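Long-range contacts in flagellar brake protein YcgR (Escherichia coli K-12, PDB 5Y6H), which slows the flagellar motor when bound to cyclic di-GMP, the chain here being its N-terminal domain, the part involved in binding FliG: residues L20-L30 / K42-L53; V65-I73 / F84-S92. All blocks are in the same frame, centred on the assembly; numbering follows the deposited sequence.

Interaction 1. Residues L20-L30 / K42-L53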
loop_
_atom_site.group_PDB
_atom_site.type_symbol
_atom_site.label_atom_id
_atom_site.label_comp_id
_atom_site.label_asym_id
_atom_site.label_seq_id
_atom_site.Cartn_x
_atom_site.Cartn_y
_atom_site.Cartn_z
ATOM N N LEU A 20 -3.611 0.234 -8.920
ATOM C CA LEU A 20 -4.191 0.390 -7.591
ATOM C C LEU A 20 -5.695 0.148 -7.615
ATOM O O LEU A 20 -6.255 -0.414 -6.666
ATOM C CB LEU A 20 -3.876 1.784 -7.047
ATOM C CG LEU A 20 -2.401 2.062 -6.746
ATOM C CD1 LEU A 20 -2.200 3.525 -6.373
ATOM C CD2 LEU A 20 -1.882 1.144 -5.644
ATOM N N ARG A 21 -6.366 0.566 -8.695
ATOM C CA ARG A 21 -7.792 0.284 -8.836
ATOM C C ARG A 21 -8.050 -1.217 -8.876
ATOM O O ARG A 21 -8.995 -1.707 -8.245
ATOM C CB ARG A 21 -8.349 0.950 -10.098
ATOM C CG ARG A 21 -8.208 2.464 -10.139
ATOM C CD ARG A 21 -9.510 3.161 -9.812
ATOM N NE ARG A 21 -9.471 4.579 -10.156
ATOM C CZ ARG A 21 -10.166 5.512 -9.518
ATOM N NH1 ARG A 21 -10.949 5.168 -8.503
ATOM N NH2 ARG A 21 -10.083 6.782 -9.890
ATOM N N ASP A 22 -7.222 -1.961 -9.615
ATOM C CA ASP A 22 -7.365 -3.415 -9.661
ATOM C C ASP A 22 -7.085 -4.037 -8.298
ATOM O O ASP A 22 -7.758 -4.995 -7.895
ATOM C CB ASP A 22 -6.423 -4.009 -10.710
ATOM C CG ASP A 22 -6.971 -3.912 -12.124
ATOM O OD1 ASP A 22 -8.144 -3.521 -12.298
ATOM O OD2 ASP A 22 -6.220 -4.235 -13.067
ATOM N N LEU A 23 -6.087 -3.510 -7.585
ATOM C CA LEU A 23 -5.746 -4.017 -6.257
ATOM C C LEU A 23 -6.891 -3.814 -5.275
ATOM O O LEU A 23 -7.216 -4.709 -4.485
ATOM C CB LEU A 23 -4.479 -3.324 -5.757
ATOM C CG LEU A 23 -3.860 -3.825 -4.452
ATOM C CD1 LEU A 23 -3.553 -5.319 -4.522
ATOM C CD2 LEU A 23 -2.605 -3.025 -4.128
ATOM N N HIS A 24 -7.502 -2.628 -5.292
ATOM C CA HIS A 24 -8.652 -2.364 -4.434
ATOM C C HIS A 24 -9.789 -3.347 -4.706
ATOM O O HIS A 24 -10.404 -3.874 -3.771
ATOM C CB HIS A 24 -9.125 -0.924 -4.637
ATOM C CG HIS A 24 -10.422 -0.620 -3.964
ATOM N ND1 HIS A 24 -11.586 -0.382 -4.663
ATOM C CD2 HIS A 24 -10.740 -0.509 -2.653
ATOM C CE1 HIS A 24 -12.566 -0.140 -3.810
ATOM N NE2 HIS A 24 -12.079 -0.210 -2.584
ATOM N N LYS A 25 -10.087 -3.604 -5.984
ATOM C CA LYS A 25 -11.195 -4.498 -6.318
ATOM C C LYS A 25 -10.875 -5.947 -5.969
ATOM O O LYS A 25 -11.758 -6.691 -5.519
ATOM C CB LYS A 25 -11.542 -4.372 -7.801
ATOM C CG LYS A 25 -12.905 -4.928 -8.158
ATOM C CD LYS A 25 -13.257 -4.624 -9.601
ATOM C CE LYS A 25 -14.742 -4.793 -9.852
ATOM N NZ LYS A 25 -15.553 -3.817 -9.069
ATOM N N ALA A 26 -9.628 -6.373 -6.183
ATOM C CA ALA A 26 -9.236 -7.739 -5.848
ATOM C C ALA A 26 -9.327 -8.001 -4.350
ATOM O O ALA A 26 -9.604 -9.134 -3.934
ATOM C CB ALA A 26 -7.818 -8.014 -6.349
ATOM N N ALA A 27 -9.087 -6.974 -3.531
ATOM C CA ALA A 27 -9.240 -7.052 -2.077
ATOM C C ALA A 27 -8.377 -8.158 -1.475
ATOM O O ALA A 27 -8.812 -8.903 -0.595
ATOM C CB ALA A 27 -10.707 -7.235 -1.683
ATOM N N ILE A 28 -7.140 -8.267 -1.946
ATOM C CA ILE A 28 -6.201 -9.235 -1.388
ATOM C C ILE A 28 -5.425 -8.577 -0.253
ATOM O O ILE A 28 -5.386 -7.338 -0.168
ATOM C CB ILE A 28 -5.257 -9.785 -2.469
ATOM C CG1 ILE A 28 -4.452 -8.658 -3.113
ATOM C CG2 ILE A 28 -6.036 -10.583 -3.499
ATOM C CD1 ILE A 28 -3.277 -9.167 -3.943
ATOM N N PRO A 29 -4.801 -9.347 0.640
ATOM C CA PRO A 29 -4.060 -8.729 1.744
ATOM C C PRO A 29 -2.843 -7.966 1.251
ATOM O O PRO A 29 -2.236 -8.298 0.230
ATOM C CB PRO A 29 -3.644 -9.925 2.613
ATOM C CG PRO A 29 -4.509 -11.056 2.179
ATOM C CD PRO A 29 -4.813 -10.816 0.741
ATOM N N LEU A 30 -2.497 -6.921 1.994
ATOM C CA LEU A 30 -1.271 -6.172 1.779
ATOM C C LEU A 30 -0.309 -6.461 2.921
ATOM O O LEU A 30 -0.727 -6.812 4.028
ATOM C CB LEU A 30 -1.534 -4.662 1.728
ATOM C CG LEU A 30 -2.619 -4.081 0.824
ATOM C CD1 LEU A 30 -2.595 -2.563 0.921
ATOM C CD2 LEU A 30 -2.458 -4.527 -0.618
ATOM N N LYS A 42 -4.826 -3.972 4.176
ATOM C CA LYS A 42 -5.689 -4.108 3.020
ATOM C C LYS A 42 -6.036 -2.720 2.451
ATOM O O LYS A 42 -6.151 -1.786 3.187
ATOM C CB LYS A 42 -6.956 -4.856 3.402
ATOM C CG LYS A 42 -7.749 -5.353 2.224
ATOM C CD LYS A 42 -9.071 -5.939 2.654
ATOM C CE LYS A 42 -8.892 -7.242 3.423
ATOM N NZ LYS A 42 -8.082 -8.345 2.808
ATOM N N LEU A 43 -6.172 -2.620 1.136
ATOM C CA LEU A 43 -6.515 -1.345 0.508
ATOM C C LEU A 43 -8.026 -1.158 0.600
ATOM O O LEU A 43 -8.790 -1.747 -0.170
ATOM C CB LEU A 43 -6.021 -1.299 -0.935
ATOM C CG LEU A 43 -6.266 -0.011 -1.727
ATOM C CD1 LEU A 43 -5.601 1.188 -1.059
ATOM C CD2 LEU A 43 -5.779 -0.172 -3.169
ATOM N N LEU A 44 -8.454 -0.321 1.549
ATOM C CA LEU A 44 -9.875 -0.147 1.836
ATOM C C LEU A 44 -10.554 0.772 0.830
ATOM O O LEU A 44 -11.718 0.557 0.473
ATOM C CB LEU A 44 -10.056 0.414 3.247
ATOM C CG LEU A 44 -9.666 -0.519 4.396
ATOM C CD1 LEU A 44 -9.829 0.182 5.733
ATOM C CD2 LEU A 44 -10.490 -1.794 4.357
ATOM N N ALA A 45 -9.853 1.808 0.379
ATOM C CA ALA A 45 -10.451 2.801 -0.497
ATOM C C ALA A 45 -9.366 3.428 -1.357
ATOM O O ALA A 45 -8.195 3.484 -0.963
ATOM C CB ALA A 45 -11.188 3.875 0.308
ATOM N N ILE A 46 -9.767 3.905 -2.533
ATOM C CA ILE A 46 -8.836 4.471 -3.502
ATOM C C ILE A 46 -9.511 5.630 -4.229
ATOM O O ILE A 46 -10.678 5.532 -4.627
ATOM C CB ILE A 46 -8.332 3.402 -4.497
ATOM C CG1 ILE A 46 -7.326 4.003 -5.482
ATOM C CG2 ILE A 46 -9.496 2.723 -5.224
ATOM C CD1 ILE A 46 -6.020 4.432 -4.830
ATOM N N THR A 47 -8.785 6.746 -4.360
ATOM C CA THR A 47 -9.157 7.869 -5.213
ATOM C C THR A 47 -7.901 8.297 -5.964
ATOM O O THR A 47 -6.806 7.822 -5.634
ATOM C CB THR A 47 -9.734 9.043 -4.407
ATOM O OG1 THR A 47 -8.665 9.800 -3.827
ATOM C CG2 THR A 47 -10.681 8.565 -3.308
ATOM N N PRO A 48 -7.994 9.171 -6.973
ATOM C CA PRO A 48 -6.764 9.655 -7.622
ATOM C C PRO A 48 -5.806 10.349 -6.671
ATOM O O PRO A 48 -4.621 10.483 -7.000
ATOM C CB PRO A 48 -7.289 10.622 -8.692
ATOM C CG PRO A 48 -8.645 10.108 -9.011
ATOM C CD PRO A 48 -9.198 9.623 -7.698
ATOM N N ASP A 49 -6.270 10.779 -5.497
ATOM C CA ASP A 49 -5.444 11.552 -4.586
ATOM C C ASP A 49 -5.138 10.854 -3.266
ATOM O O ASP A 49 -4.340 11.388 -2.487
ATOM C CB ASP A 49 -6.108 12.905 -4.293
ATOM C CG ASP A 49 -6.162 13.803 -5.513
ATOM O OD1 ASP A 49 -7.139 14.569 -5.642
ATOM O OD2 ASP A 49 -5.228 13.743 -6.340
ATOM N N LYS A 50 -5.720 9.686 -2.989
ATOM C CA LYS A 50 -5.519 9.108 -1.665
ATOM C C LYS A 50 -5.703 7.595 -1.680
ATOM O O LYS A 50 -6.475 7.049 -2.473
ATOM C CB LYS A 50 -6.465 9.750 -0.640
ATOM C CG LYS A 50 -7.723 8.950 -0.341
ATOM C CD LYS A 50 -8.573 9.632 0.721
ATOM C CE LYS A 50 -10.053 9.508 0.401
ATOM N NZ LYS A 50 -10.906 10.042 1.500
ATOM N N LEU A 51 -4.967 6.933 -0.789
ATOM C CA LEU A 51 -5.147 5.527 -0.453
ATOM C C LEU A 51 -5.527 5.430 1.017
ATOM O O LEU A 51 -4.908 6.081 1.864
ATOM C CB LEU A 51 -3.865 4.709 -0.675
ATOM C CG LEU A 51 -3.326 4.350 -2.058
ATOM C CD1 LEU A 51 -2.917 5.587 -2.829
ATOM C CD2 LEU A 51 -2.141 3.393 -1.914
ATOM N N VAL A 52 -6.525 4.607 1.325
ATOM C CA VAL A 52 -6.918 4.328 2.704
ATOM C C VAL A 52 -6.564 2.878 2.999
ATOM O O VAL A 52 -7.024 1.970 2.297
ATOM C CB VAL A 52 -8.413 4.590 2.938
ATOM C CG1 VAL A 52 -8.756 4.413 4.407
ATOM C CG2 VAL A 52 -8.788 5.986 2.467
ATOM N N LEU A 53 -5.754 2.656 4.037
ATOM C CA LEU A 53 -5.235 1.336 4.374
ATOM C C LEU A 53 -5.702 0.917 5.763
ATOM O O LEU A 53 -5.744 1.736 6.686
ATOM C CB LEU A 53 -3.700 1.318 4.320
ATOM C CG LEU A 53 -3.055 1.850 3.038
ATOM C CD1 LEU A 53 -1.560 2.058 3.222
ATOM C CD2 LEU A 53 -3.322 0.908 1.868
HETATM O O HOH W 1 -9.972 -3.872 -1.100
HETATM O O HOH W 2 -6.200 -4.835 -0.925
#
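Leu43 and Ile46 press up against one side of helix 20-26, and between them they grip His24 and Leu20. Leu43 has CG anti to its own N (chi1 -178°), which carries CD2 up to the helix backbone, 3.5 Å from Leu20 O. Ile46 divides its branches: CD1 reaches Leu20 CB, while CG2 lies 3.7 Å from His24 CG, the two side chains running alongside with opposed directions. Deeper in, the Leu20 and Leu51 side chains meet nearly perpendicular through their CD1 methyls, and Leu30 CD1 packs 3.7 Å from Leu53 CD2.

The outer margin, with exposed Arg21, Ala27 and Pro29, is looser and more polar. Leu44 O sits at the imidazole edge near its plane and takes a weak, bent hydrogen bond from His24 NE2 (3.2 Å, 127° at the hydrogen). An alanine at this position is likely to leave Leu44 O without that donor and Ile46 CG2 without the imidazole beside it. One water joins His24 O to Leu43 O, and a second links Ile28 O to Leu43 N, bridging backbones not directly hydrogen-bonded to each other. Lys42 bends near its end, bringing NZ to 3.5 Å from Ala27 O.

A classic beta bulge at Leu44-Ala45, opposite Val52, interrupts strand 43-47 where Leu44 O turns to His24. Helix 20-26 runs at 133° to strand 43-47; strand 50-54 is reached through Leu51, and Leu23 also touches Ala75 of strand 71-77.

Interaction 2. Residues V65-I73 / F84-S92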
loop_
_atom_site.group_PDB
_atom_site.type_symbol
_atom_site.label_atom_id
_atom_site.label_comp_id
_atom_site.label_asym_id
_atom_site.label_seq_id
_atom_site.Cartn_x
_atom_site.Cartn_y
_atom_site.Cartn_z
ATOM N N VAL A 65 4.431 2.161 12.487
ATOM C CA VAL A 65 4.214 2.537 11.093
ATOM C C VAL A 65 3.869 4.014 10.893
ATOM O O VAL A 65 4.095 4.563 9.815
ATOM C CB VAL A 65 3.108 1.678 10.448
ATOM C CG1 VAL A 65 2.923 2.062 8.988
ATOM C CG2 VAL A 65 3.442 0.199 10.579
ATOM N N LEU A 66 3.323 4.654 11.922
ATOM C CA LEU A 66 2.953 6.059 11.817
ATOM C C LEU A 66 4.145 6.997 11.973
ATOM O O LEU A 66 4.051 8.165 11.577
ATOM C CB LEU A 66 1.879 6.387 12.854
ATOM C CG LEU A 66 0.494 5.829 12.525
ATOM C CD1 LEU A 66 -0.377 5.749 13.771
ATOM C CD2 LEU A 66 -0.180 6.667 11.446
ATOM N N LYS A 67 5.253 6.524 12.541
ATOM C CA LYS A 67 6.460 7.327 12.675
ATOM C C LYS A 67 7.560 6.897 11.720
ATOM O O LYS A 67 8.622 7.527 11.696
ATOM C CB LYS A 67 6.982 7.280 14.117
ATOM C CG LYS A 67 7.703 5.989 14.473
ATOM C CD LYS A 67 8.397 6.094 15.823
ATOM C CE LYS A 67 9.296 4.891 16.073
ATOM N NZ LYS A 67 10.301 5.152 17.143
ATOM N N ALA A 68 7.339 5.846 10.936
ATOM C CA ALA A 68 8.326 5.426 9.955
ATOM C C ALA A 68 8.422 6.447 8.825
ATOM O O ALA A 68 7.452 7.130 8.483
ATOM C CB ALA A 68 7.974 4.049 9.396
ATOM N N GLN A 69 9.614 6.553 8.245
ATOM C CA GLN A 69 9.839 7.541 7.201
ATOM C C GLN A 69 9.851 6.952 5.802
ATOM O O GLN A 69 9.903 7.712 4.829
ATOM C CB GLN A 69 11.146 8.294 7.468
ATOM C CG GLN A 69 11.104 9.014 8.784
ATOM C CD GLN A 69 12.464 9.292 9.334
ATOM O OE1 GLN A 69 12.915 10.424 9.302
ATOM N NE2 GLN A 69 13.127 8.269 9.851
ATOM N N HIS A 70 9.814 5.628 5.677
ATOM C CA HIS A 70 9.528 4.983 4.405
ATOM C C HIS A 70 8.821 3.671 4.703
ATOM O O HIS A 70 9.200 2.954 5.632
ATOM C CB HIS A 70 10.797 4.737 3.583
ATOM C CG HIS A 70 11.353 5.975 2.956
ATOM N ND1 HIS A 70 12.506 6.584 3.404
ATOM C CD2 HIS A 70 10.905 6.729 1.925
ATOM C CE1 HIS A 70 12.749 7.654 2.669
ATOM N NE2 HIS A 70 11.793 7.765 1.765
ATOM N N ILE A 71 7.783 3.374 3.925
ATOM C CA ILE A 71 6.961 2.184 4.120
ATOM C C ILE A 71 6.824 1.490 2.773
ATOM O O ILE A 71 6.357 2.101 1.804
ATOM C CB ILE A 71 5.570 2.521 4.691
ATOM C CG1 ILE A 71 5.682 3.251 6.034
ATOM C CG2 ILE A 71 4.733 1.259 4.834
ATOM C CD1 ILE A 71 5.583 4.759 5.922
ATOM N N THR A 72 7.230 0.225 2.709
ATOM C CA THR A 72 7.107 -0.585 1.503
ATOM C C THR A 72 5.833 -1.414 1.576
ATOM O O THR A 72 5.586 -2.099 2.575
ATOM C CB THR A 72 8.322 -1.498 1.328
ATOM O OG1 THR A 72 9.494 -0.697 1.141
ATOM C CG2 THR A 72 8.142 -2.410 0.123
ATOM N N ILE A 73 5.026 -1.352 0.521
ATOM C CA ILE A 73 3.744 -2.043 0.464
ATOM C C ILE A 73 3.835 -3.131 -0.597
ATOM O O ILE A 73 4.213 -2.856 -1.743
ATOM C CB ILE A 73 2.599 -1.057 0.174
ATOM C CG1 ILE A 73 2.575 0.030 1.258
ATOM C CG2 ILE A 73 1.275 -1.793 0.096
ATOM C CD1 ILE A 73 1.551 1.105 1.052
ATOM N N PHE A 84 5.328 -1.103 -3.962
ATOM C CA PHE A 84 5.608 0.323 -4.051
ATOM C C PHE A 84 5.952 0.831 -2.659
ATOM O O PHE A 84 5.731 0.152 -1.654
ATOM C CB PHE A 84 4.438 1.102 -4.672
ATOM C CG PHE A 84 3.135 0.978 -3.920
ATOM C CD1 PHE A 84 2.739 1.965 -3.030
ATOM C CD2 PHE A 84 2.292 -0.102 -4.133
ATOM C CE1 PHE A 84 1.534 1.871 -2.357
ATOM C CE2 PHE A 84 1.086 -0.205 -3.455
ATOM C CZ PHE A 84 0.709 0.783 -2.566
ATOM N N THR A 85 6.522 2.034 -2.614
ATOM C CA THR A 85 6.959 2.643 -1.367
ATOM C C THR A 85 6.331 4.020 -1.232
ATOM O O THR A 85 6.263 4.779 -2.204
ATOM C CB THR A 85 8.493 2.755 -1.310
ATOM O OG1 THR A 85 9.069 1.448 -1.412
ATOM C CG2 THR A 85 8.947 3.398 -0.008
ATOM N N VAL A 86 5.855 4.331 -0.027
ATOM C CA VAL A 86 5.342 5.654 0.297
ATOM C C VAL A 86 6.209 6.249 1.400
ATOM O O VAL A 86 6.881 5.540 2.153
ATOM C CB VAL A 86 3.860 5.619 0.721
ATOM C CG1 VAL A 86 2.992 5.101 -0.420
ATOM C CG2 VAL A 86 3.694 4.757 1.956
ATOM N N GLU A 87 6.190 7.577 1.488
ATOM C CA GLU A 87 7.081 8.272 2.407
ATOM C C GLU A 87 6.463 8.526 3.772
ATOM O O GLU A 87 7.201 8.758 4.736
ATOM C CB GLU A 87 7.528 9.607 1.801
ATOM C CG GLU A 87 8.303 9.461 0.501
ATOM C CD GLU A 87 8.937 10.763 0.056
ATOM O OE1 GLU A 87 9.014 11.697 0.882
ATOM O OE2 GLU A 87 9.359 10.851 -1.117
ATOM N N GLN A 88 5.137 8.481 3.881
ATOM C CA GLN A 88 4.471 8.860 5.117
ATOM C C GLN A 88 3.062 8.285 5.131
ATOM O O GLN A 88 2.383 8.264 4.100
ATOM C CB GLN A 88 4.431 10.387 5.265
ATOM C CG GLN A 88 3.444 10.914 6.291
ATOM C CD GLN A 88 3.832 12.284 6.815
ATOM O OE1 GLN A 88 4.805 12.884 6.355
ATOM N NE2 GLN A 88 3.072 12.786 7.780
ATOM N N LEU A 89 2.644 7.803 6.298
ATOM C CA LEU A 89 1.248 7.503 6.571
ATOM C C LEU A 89 0.774 8.360 7.733
ATOM O O LEU A 89 1.532 8.621 8.673
ATOM C CB LEU A 89 1.014 6.029 6.910
ATOM C CG LEU A 89 1.691 4.925 6.100
ATOM C CD1 LEU A 89 1.097 3.573 6.453
ATOM C CD2 LEU A 89 1.530 5.193 4.632
ATOM N N GLN A 90 -0.472 8.811 7.657
ATOM C CA GLN A 90 -1.112 9.504 8.761
ATOM C C GLN A 90 -2.325 8.705 9.215
ATOM O O GLN A 90 -2.813 7.823 8.506
ATOM C CB GLN A 90 -1.523 10.926 8.361
ATOM C CG GLN A 90 -0.359 11.902 8.299
ATOM C CD GLN A 90 -0.802 13.321 8.013
ATOM O OE1 GLN A 90 -1.996 13.624 8.021
ATOM N NE2 GLN A 90 0.159 14.202 7.763
ATOM N N GLN A 91 -2.807 9.003 10.417
ATOM C CA GLN A 91 -3.982 8.317 10.930
ATOM C C GLN A 91 -5.242 9.052 10.500
ATOM O O GLN A 91 -5.306 10.284 10.543
ATOM C CB GLN A 91 -3.938 8.198 12.453
ATOM C CG GLN A 91 -5.158 7.481 13.027
ATOM C CD GLN A 91 -5.012 7.149 14.495
ATOM O OE1 GLN A 91 -3.934 7.291 15.067
ATOM N NE2 GLN A 91 -6.099 6.700 15.113
ATOM N N SER A 92 -6.241 8.290 10.078
ATOM C CA SER A 92 -7.523 8.848 9.671
ATOM C C SER A 92 -8.613 7.892 10.143
ATOM O O SER A 92 -8.413 7.071 11.045
ATOM C CB SER A 92 -7.556 9.097 8.155
ATOM O OG SER A 92 -8.677 9.888 7.803
HETATM O O HOH W 3 4.571 7.099 8.507
HETATM O O HOH W 4 1.943 10.021 11.325
#
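Ile71 and Val86 form a hydrogen-bonded antiparallel pair, with each N donating to the other's O at 2.9 Å. Two residues on, Ile73 and Phe84 repeat the pattern: Ile73 N meets Phe84 O at 2.7 Å, almost straight at 177°, and Phe84 N returns a bond to Ile73 O. Thr72 and Thr85 make the non-hydrogen-bonded pair between them, their hydroxyls joined by a weak 3.4 Å hydrogen bond between OG1 atoms.

On the face carrying Ile71, Ile73, Phe84 and Val86, the phenyl ring folds back toward the neighbouring strand. Phe84 has CG between its backbone N and carbonyl carbon (chi1 59°), which lets Ile73 CB sit over one ring face, a CH-pi contact 4.0 Å from the centroid. Ile71 CD1 continues the apolar row to Leu89 CG, and Leu89 CD1 presses tightly on Val65 CG1 at 3.5 Å. Leu66 CD2 packs 3.7 Å from Gln91 N, and alongside this packing waters fill in between the backbones: one accepts from Leu89 N, another bridges Leu66 O and Leu89 O. At the exposed margin His70 CD2 rests 4.0 Å from Glu87 CG, the imidazole and carboxylate planes tilted by 61°.

The chain leaving strand 80-86 passes the end of helix 59-67 into strand 90-94, which pairs with strand 97-102. Strands 71-77 and 80-86 themselves make a two-stranded beta hairpin within the antiparallel sheet of the PilZN domain, flanked by strand 30-34 beside 71-77.

How the interactions relate
Interactions 1 and 2 illustrate how separate contacts can share one hydrophobic core. Their centres are 15 Å apart, on opposite sides of the chain's centre, yet their apolar side chains meet. Leu53 CD1 packs 3.9 Å from Ile73 CD1, and Leu30 CD1 lies 4.0 Å from Ile73 CG2. The Phe84 ring is a second junction: CZ is 3.9 Å from Leu51 CD2, while CE2 touches Leu20 CD2, so the helix of interaction 1 reaches the hairpin of interaction 2. Both contacts involve the same antiparallel sheet, and strand 50-54 is followed in the chain by helix 59-67. The PilZ domain that binds cyclic di-GMP is not part of this chain; both interactions help build the N-terminal domain.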